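Local coordinates for protein aminoacyltransferase FemA (Staphylococcus aureus, PDB 1LRZ) that adds glycines 2 and 3 of the pentaglycine bridge in staphylococcal peptidoglycan, using glycyl-tRNA as the donor, at residues Phe88-Leu93 with Asp133-Leu138; Asp108-Tyr113 with Pro322-Tyr327; Gly144-Phe149 with Val394-Lys399. All coordinates share one frame; numbering follows the deposited sequence.

Interaction 1: residues Phe88-Leu93 with Asp133-Leu138; sequences FFFNEL and DKMSNL
Met135 reaches across from helix 130-137 and lays the end of its side chain over the ring of Phe90, on helix 83-98. Its SD stands nearly above the middle of the ring, 4.0 Å from the centroid of the Phe90 ring and only 10° off the ring normal, which makes this a Met-aromatic contact. The methyl group is bent back from the sulfur toward the base of the ring: CE of Met135 lies 3.5 Å from CD1 of Phe90 and adds a CH-pi contact over the same face. The methionine chain, bent at chi2 (-56°) and chi3 (97°), folds its end over the ring, and the two side chains cross at about a right angle. The opposite face of the Phe90 ring is covered from within its own helix by CD1 of Phe89, leaving the ring sandwiched between a neighbouring aromatic residue and the sulfur.

Both helices lie on the seven-stranded mixed sheet of the chain. Phe90 and Met135 meet over its strand 102-107, where each touches Ile107, while Phe90 also rests on Pro76 of strand 67-78. The contact is therefore helix-helix packing at the sheet surface, made by side chains alone, with no hydrogen bond between the two segments.

Further along, Leu138 is the first residue to depart from helical backbone angles, and it divides its two methyl groups between two partners. CD1 of Leu138 packs 3.8 Å from CB of Phe90, beside the stem of the ring. Its other branch, CD2, lies 3.9 Å from OD1 of Asn91, a contact between a methyl group and an amide oxygen at the less buried margin. The carbonyl oxygen of Leu138 accepts a hydrogen bond from NZ of Lys399.

Interaction 2: residues Asp108-Tyr113 with Pro322-Tyr327; sequences DPYLPY and PFEVVY
The ring of Tyr110 receives the carboxylate of Glu324 at its hydroxyl-bearing edge, with OE1 close to the ring plane, while His22 and Tyr20 each make edge-to-face ring contacts with the tyrosine. Phe323 presents its own edge: its CE2 lies 3.8 Å from CE1 of Tyr110, an oblique meeting of the two rings rather than a stack.

The hydrogen bond is short. Tyr110 OH donates to OE1 of Glu324 at 2.6 Å, on the syn side of the carboxylate and 18° out of its plane. Ring and carboxylate planes are turned 36° apart, and the two side chains approach from opposite directions. Glu324 carries its CG between the backbone N and the carbonyl carbon (chi1 59°), and beyond CG the chain runs extended, delivering the carboxylate to the phenol. The group is gripped from several sides: Arg360 forms a salt bridge with OE2 of Glu324 and also a hydrogen bond with OH of Tyr110, and Asn362 binds the same OE2. The positive charge of Arg360 would be expected to stabilise the buried carboxylate.

Tyr110 centres an inverse gamma turn just before strand 112-116, and strand 325-332 pairs with strand 360-365, the source of Arg360 and Asn362. The contact thus joins the approaches to strands 112-116 and 325-332, between which strands 389-393, 157-162 and 360-365 lie in the nine-stranded mixed sheet.

Interaction 3: residues Gly144-Phe149 with Val394-Lys399; sequences GFHKGF and VGDFIK
His146 and Asp396 approach with their side chains crossing at about a right angle, and the imidazole offers an edge, not a face, to the carboxylate. NE2 of His146 donates to OD1 of Asp396 at 3.0 Å, with an N-H...O angle of 158°. The oxygen lies close to the imidazole plane. On the acid side the fit is less regular: the bond reaches OD1 from the anti side and well out of the carboxylate plane, and the ring and carboxylate planes are 43° apart. His146 holds its CG between the backbone N and the carbonyl carbon (chi1 59°), which swings the ring from its loop toward the aspartate.

A second link runs alongside through the backbone. One water donates to O of Gly144 at 2.7 Å and accepts from N of Asp396 at 2.8 Å, so the loop after strand 141-142 is joined to the chain entering strand 397-400 both directly and through solvent. Beside it Phe145 centres an inverse gamma turn, closed by a weak bond of 3.0 Å from N of His146 to O of Gly144. The same carbonyl oxygen therefore serves both the turn and the water. A direct backbone hydrogen bond joins Asp396 to Thr143 at the beginning of the loop.

The other carboxylate oxygen of Asp396, OD2, accepts a hydrogen bond from NE2 of His106 on strand 102-107. With a histidine at each oxygen, the aspartate joins that strand to the 144-149 loop. Such a pairing would be expected to steady the carboxylate as an anion and to fix the donor nitrogen of His146 as protonated, thereby selecting its tautomer or favouring a fully protonated ring.

Overall arrangement
Interactions 1 and 3 follow in series along the chain, whereas interaction 2 crosses both. Their centres lie about 16 to 21 Å apart. Interaction 1 sits on helices packed against the seven-stranded sheet and touches interaction 3 where Met135 packs against Phe397. Interaction 3 enters that same sheet through strand 397-400. Interaction 2 belongs to the nine-stranded sheet, but meets interaction 3 through a probable backbone hydrogen bond between Leu111 and Val394, and Tyr113 packs on Phe145. Strand 102-107 of one sheet passes through a short link into 112-116 of the other, and strand 389-393 returns through another into 397-400, which joins the two sheets of this FemABX-family chain.

Interaction 1: residues Phe88-Leu93 with Asp133-Leu138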
# COMPACT_ATOMS: atom_id res chain seq x y z
N PHE A 88 9.81 -2.09 30.01
CA PHE A 88 11.26 -2.08 30.01
C PHE A 88 11.81 -1.36 28.79
O PHE A 88 12.73 -0.54 28.89
CB PHE A 88 11.80 -3.51 30.02
CG PHE A 88 13.30 -3.60 30.01
CD1 PHE A 88 14.05 -3.27 31.15
CD2 PHE A 88 13.98 -4.01 28.87
CE1 PHE A 88 15.44 -3.35 31.14
CE2 PHE A 88 15.37 -4.09 28.86
CZ PHE A 88 16.10 -3.76 30.00
N PHE A 89 11.27 -1.68 27.62
CA PHE A 89 11.76 -1.05 26.40
C PHE A 89 11.61 0.46 26.37
O PHE A 89 12.55 1.17 26.03
CB PHE A 89 11.06 -1.63 25.15
CG PHE A 89 11.55 -1.02 23.87
CD1 PHE A 89 11.00 0.17 23.39
CD2 PHE A 89 12.62 -1.58 23.18
CE1 PHE A 89 11.50 0.78 22.25
CE2 PHE A 89 13.13 -0.97 22.04
CZ PHE A 89 12.57 0.21 21.57
N PHE A 90 10.42 0.96 26.70
CA PHE A 90 10.22 2.40 26.64
C PHE A 90 10.97 3.18 27.72
O PHE A 90 11.34 4.33 27.51
CB PHE A 90 8.72 2.71 26.64
CG PHE A 90 8.06 2.44 25.32
CD1 PHE A 90 7.33 1.27 25.11
CD2 PHE A 90 8.24 3.32 24.25
CE1 PHE A 90 6.79 0.98 23.86
CE2 PHE A 90 7.70 3.04 22.99
CZ PHE A 90 6.97 1.86 22.79
N ASN A 91 11.22 2.53 28.85
CA ASN A 91 11.95 3.16 29.93
C ASN A 91 13.42 3.23 29.50
O ASN A 91 14.08 4.25 29.66
CB ASN A 91 11.80 2.33 31.20
CG ASN A 91 12.08 3.13 32.45
OD1 ASN A 91 11.48 4.18 32.66
ND2 ASN A 91 12.98 2.63 33.29
N GLU A 92 13.93 2.14 28.93
CA GLU A 92 15.32 2.13 28.50
C GLU A 92 15.54 3.01 27.28
O GLU A 92 16.64 3.54 27.09
CB GLU A 92 15.77 0.70 28.20
CG GLU A 92 15.79 -0.23 29.42
CD GLU A 92 16.90 0.10 30.40
OE1 GLU A 92 18.04 0.33 29.94
OE2 GLU A 92 16.63 0.12 31.62
N LEU A 93 14.51 3.18 26.46
CA LEU A 93 14.64 4.03 25.27
C LEU A 93 14.81 5.48 25.73
O LEU A 93 15.58 6.25 25.14
CB LEU A 93 13.40 3.90 24.38
CG LEU A 93 13.35 4.82 23.15
CD1 LEU A 93 14.56 4.58 22.24
CD2 LEU A 93 12.06 4.53 22.39
N ASP A 133 -2.32 4.27 29.09
CA ASP A 133 -1.99 4.52 30.49
C ASP A 133 -0.52 4.28 30.77
O ASP A 133 0.12 5.07 31.48
CB ASP A 133 -2.84 3.63 31.41
CG ASP A 133 -4.22 4.21 31.68
OD1 ASP A 133 -5.09 3.49 32.22
OD2 ASP A 133 -4.45 5.40 31.36
N LYS A 134 0.02 3.19 30.23
CA LYS A 134 1.42 2.90 30.45
C LYS A 134 2.32 4.00 29.87
O LYS A 134 3.27 4.43 30.52
CB LYS A 134 1.78 1.54 29.84
CG LYS A 134 3.28 1.23 29.88
CD LYS A 134 3.54 -0.21 30.24
CE LYS A 134 3.11 -0.48 31.68
NZ LYS A 134 3.41 -1.88 32.10
N MET A 135 2.02 4.48 28.66
CA MET A 135 2.84 5.53 28.07
C MET A 135 2.75 6.79 28.94
O MET A 135 3.75 7.45 29.22
CB MET A 135 2.40 5.82 26.63
CG MET A 135 2.81 4.73 25.60
SD MET A 135 4.59 4.38 25.56
CE MET A 135 4.69 3.00 26.58
N SER A 136 1.53 7.12 29.36
CA SER A 136 1.31 8.28 30.21
C SER A 136 2.16 8.17 31.49
O SER A 136 2.85 9.11 31.86
CB SER A 136 -0.17 8.39 30.58
OG SER A 136 -0.44 9.61 31.23
N ASN A 137 2.11 7.01 32.14
CA ASN A 137 2.90 6.80 33.36
C ASN A 137 4.40 6.99 33.12
O ASN A 137 5.13 7.35 34.03
CB ASN A 137 2.68 5.40 33.92
CG ASN A 137 1.25 5.16 34.37
OD1 ASN A 137 0.61 6.06 34.92
ND2 ASN A 137 0.75 3.95 34.14
N LEU A 138 4.84 6.73 31.89
CA LEU A 138 6.25 6.88 31.55
C LEU A 138 6.60 8.25 30.97
O LEU A 138 7.72 8.46 30.50
CB LEU A 138 6.67 5.78 30.56
CG LEU A 138 6.67 4.36 31.12
CD1 LEU A 138 7.18 3.39 30.06
CD2 LEU A 138 7.57 4.30 32.35

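Interaction 2: residues Asp108-Tyr113 with Pro322-Tyr327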
# COMPACT_ATOMS: atom_id res chain seq x y z
N ASP A 108 5.44 6.64 17.33
CA ASP A 108 4.17 6.39 16.64
C ASP A 108 4.13 4.90 16.29
O ASP A 108 4.21 4.50 15.13
CB ASP A 108 4.03 7.30 15.40
CG ASP A 108 5.17 7.15 14.39
OD1 ASP A 108 5.05 7.72 13.29
OD2 ASP A 108 6.19 6.50 14.68
N PRO A 109 4.00 4.04 17.33
CA PRO A 109 3.96 2.59 17.18
C PRO A 109 2.87 2.09 16.24
O PRO A 109 1.74 2.59 16.24
CB PRO A 109 3.79 2.09 18.61
CG PRO A 109 3.03 3.18 19.26
CD PRO A 109 3.68 4.44 18.71
N TYR A 110 3.24 1.09 15.45
CA TYR A 110 2.37 0.44 14.48
C TYR A 110 1.58 -0.55 15.34
O TYR A 110 1.79 -1.77 15.27
CB TYR A 110 3.24 -0.30 13.46
CG TYR A 110 2.56 -0.68 12.16
CD1 TYR A 110 3.17 -1.56 11.27
CD2 TYR A 110 1.31 -0.15 11.80
CE1 TYR A 110 2.59 -1.91 10.06
CE2 TYR A 110 0.70 -0.50 10.58
CZ TYR A 110 1.35 -1.37 9.72
OH TYR A 110 0.80 -1.70 8.50
N LEU A 111 0.69 -0.01 16.16
CA LEU A 111 -0.10 -0.77 17.12
C LEU A 111 -1.60 -0.48 16.98
O LEU A 111 -2.03 0.64 17.23
CB LEU A 111 0.35 -0.39 18.54
CG LEU A 111 -0.32 -1.05 19.74
CD1 LEU A 111 -0.06 -2.54 19.69
CD2 LEU A 111 0.23 -0.46 21.05
N PRO A 112 -2.40 -1.49 16.60
CA PRO A 112 -3.84 -1.28 16.45
C PRO A 112 -4.49 -0.82 17.75
O PRO A 112 -4.08 -1.22 18.84
CB PRO A 112 -4.37 -2.65 16.02
CG PRO A 112 -3.19 -3.29 15.36
CD PRO A 112 -2.04 -2.88 16.27
N TYR A 113 -5.53 -0.00 17.59
CA TYR A 113 -6.30 0.53 18.70
C TYR A 113 -7.74 0.01 18.55
O TYR A 113 -8.25 -0.68 19.42
CB TYR A 113 -6.27 2.07 18.65
CG TYR A 113 -7.32 2.75 19.50
CD1 TYR A 113 -7.59 2.32 20.81
CD2 TYR A 113 -8.02 3.85 19.00
CE1 TYR A 113 -8.54 2.97 21.60
CE2 TYR A 113 -8.97 4.51 19.79
CZ TYR A 113 -9.22 4.07 21.08
OH TYR A 113 -10.14 4.73 21.86
N PRO A 322 7.69 -9.07 4.44
CA PRO A 322 7.02 -10.28 4.91
C PRO A 322 5.67 -10.07 5.58
O PRO A 322 4.76 -10.89 5.42
CB PRO A 322 8.06 -10.90 5.86
CG PRO A 322 9.37 -10.47 5.23
CD PRO A 322 9.09 -9.01 4.91
N PHE A 323 5.52 -8.98 6.33
CA PHE A 323 4.27 -8.73 7.03
C PHE A 323 3.11 -8.28 6.13
O PHE A 323 1.96 -8.62 6.39
CB PHE A 323 4.48 -7.68 8.12
CG PHE A 323 3.22 -7.29 8.85
CD1 PHE A 323 2.44 -8.26 9.49
CD2 PHE A 323 2.82 -5.96 8.93
CE1 PHE A 323 1.30 -7.90 10.20
CE2 PHE A 323 1.68 -5.59 9.64
CZ PHE A 323 0.92 -6.56 10.28
N GLU A 324 3.42 -7.52 5.09
CA GLU A 324 2.35 -7.02 4.23
C GLU A 324 2.85 -6.36 2.96
O GLU A 324 4.03 -6.00 2.83
CB GLU A 324 1.54 -5.97 5.01
CG GLU A 324 2.45 -4.80 5.45
CD GLU A 324 1.73 -3.68 6.22
OE1 GLU A 324 2.43 -2.84 6.81
OE2 GLU A 324 0.48 -3.63 6.22
N VAL A 325 1.92 -6.20 2.02
CA VAL A 325 2.19 -5.50 0.79
C VAL A 325 1.45 -4.18 1.04
O VAL A 325 0.31 -4.18 1.51
CB VAL A 325 1.58 -6.22 -0.43
CG1 VAL A 325 1.55 -5.28 -1.64
CG2 VAL A 325 2.41 -7.46 -0.76
N VAL A 326 2.11 -3.06 0.76
CA VAL A 326 1.50 -1.76 0.98
C VAL A 326 1.32 -0.97 -0.30
O VAL A 326 2.28 -0.78 -1.05
CB VAL A 326 2.35 -0.88 1.94
CG1 VAL A 326 1.74 0.52 2.05
CG2 VAL A 326 2.43 -1.52 3.32
N TYR A 327 0.10 -0.53 -0.56
CA TYR A 327 -0.20 0.32 -1.71
C TYR A 327 0.06 1.74 -1.16
O TYR A 327 -0.81 2.35 -0.54
CB TYR A 327 -1.66 0.17 -2.11
CG TYR A 327 -2.13 1.20 -3.11
CD1 TYR A 327 -1.39 1.49 -4.25
CD2 TYR A 327 -3.35 1.86 -2.94
CE1 TYR A 327 -1.84 2.41 -5.20
CE2 TYR A 327 -3.82 2.78 -3.88
CZ TYR A 327 -3.05 3.05 -5.01
OH TYR A 327 -3.51 3.96 -5.94

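Interaction 3: residues Gly144-Phe149 with Val394-Lys399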
# COMPACT_ATOMS: atom_id res chain seq x y z
N GLY A 144 -3.35 12.80 20.88
CA GLY A 144 -4.79 12.84 20.62
C GLY A 144 -5.27 12.00 19.46
O GLY A 144 -4.47 11.48 18.68
N PHE A 145 -6.59 11.87 19.34
CA PHE A 145 -7.15 11.06 18.26
C PHE A 145 -7.36 11.89 17.01
O PHE A 145 -8.48 12.18 16.61
CB PHE A 145 -8.45 10.40 18.74
CG PHE A 145 -8.24 9.50 19.94
CD1 PHE A 145 -8.45 9.98 21.23
CD2 PHE A 145 -7.71 8.22 19.77
CE1 PHE A 145 -8.13 9.19 22.34
CE2 PHE A 145 -7.38 7.43 20.87
CZ PHE A 145 -7.60 7.92 22.16
N HIS A 146 -6.25 12.26 16.38
CA HIS A 146 -6.30 13.08 15.19
C HIS A 146 -6.79 12.31 13.98
O HIS A 146 -6.67 11.09 13.88
CB HIS A 146 -4.93 13.72 14.93
CG HIS A 146 -3.81 12.74 14.75
ND1 HIS A 146 -3.46 12.24 13.52
CD2 HIS A 146 -2.94 12.21 15.64
CE1 HIS A 146 -2.41 11.45 13.65
NE2 HIS A 146 -2.07 11.41 14.93
N LYS A 147 -7.39 13.05 13.05
CA LYS A 147 -7.93 12.50 11.81
C LYS A 147 -7.53 13.42 10.67
O LYS A 147 -7.17 14.58 10.89
CB LYS A 147 -9.46 12.48 11.86
CG LYS A 147 -10.06 11.60 12.92
CD LYS A 147 -11.57 11.82 12.88
CE LYS A 147 -12.31 10.86 13.78
NZ LYS A 147 -13.77 11.13 13.67
N GLY A 148 -7.61 12.92 9.44
CA GLY A 148 -7.24 13.73 8.29
C GLY A 148 -5.76 13.56 8.10
O GLY A 148 -5.09 12.99 8.95
N PHE A 149 -5.23 14.06 6.99
CA PHE A 149 -3.80 13.94 6.72
C PHE A 149 -3.04 15.13 7.27
O PHE A 149 -3.19 16.25 6.79
CB PHE A 149 -3.56 13.79 5.22
CG PHE A 149 -4.46 12.78 4.56
CD1 PHE A 149 -5.56 13.19 3.82
CD2 PHE A 149 -4.22 11.42 4.72
CE1 PHE A 149 -6.41 12.26 3.23
CE2 PHE A 149 -5.07 10.48 4.14
CZ PHE A 149 -6.17 10.90 3.40
N VAL A 394 -3.07 3.48 17.58
CA VAL A 394 -3.03 4.30 18.79
C VAL A 394 -2.63 5.75 18.57
O VAL A 394 -3.11 6.63 19.28
CB VAL A 394 -2.10 3.68 19.86
CG1 VAL A 394 -2.71 2.37 20.37
CG2 VAL A 394 -0.71 3.44 19.28
N GLY A 395 -1.77 6.01 17.59
CA GLY A 395 -1.37 7.38 17.33
C GLY A 395 0.03 7.74 17.79
O GLY A 395 0.92 6.88 17.91
N ASP A 396 0.22 9.03 18.08
CA ASP A 396 1.52 9.58 18.48
C ASP A 396 1.68 9.96 19.94
O ASP A 396 0.76 10.47 20.57
CB ASP A 396 1.80 10.81 17.64
CG ASP A 396 1.75 10.52 16.16
OD1 ASP A 396 0.62 10.31 15.64
OD2 ASP A 396 2.83 10.50 15.53
N PHE A 397 2.88 9.72 20.46
CA PHE A 397 3.20 10.05 21.85
C PHE A 397 4.53 10.79 21.88
O PHE A 397 5.50 10.42 21.20
CB PHE A 397 3.29 8.80 22.72
CG PHE A 397 2.05 7.94 22.69
CD1 PHE A 397 1.78 7.13 21.59
CD2 PHE A 397 1.16 7.93 23.77
CE1 PHE A 397 0.64 6.31 21.56
CE2 PHE A 397 0.03 7.11 23.75
CZ PHE A 397 -0.23 6.30 22.64
N ILE A 398 4.58 11.85 22.68
CA ILE A 398 5.77 12.66 22.80
C ILE A 398 6.23 12.75 24.24
O ILE A 398 5.44 13.02 25.14
CB ILE A 398 5.49 14.08 22.25
CG1 ILE A 398 5.35 14.01 20.72
CG2 ILE A 398 6.59 15.05 22.67
CD1 ILE A 398 4.83 15.28 20.09
N LYS A 399 7.51 12.49 24.47
CA LYS A 399 8.05 12.59 25.81
C LYS A 399 9.11 13.68 25.81
O LYS A 399 10.20 13.51 25.25
CB LYS A 399 8.68 11.29 26.29
CG LYS A 399 9.28 11.45 27.68
CD LYS A 399 9.90 10.18 28.22
CE LYS A 399 10.33 10.38 29.66
NZ LYS A 399 10.79 9.11 30.26
O HOH W 1 -1.89 10.81 18.45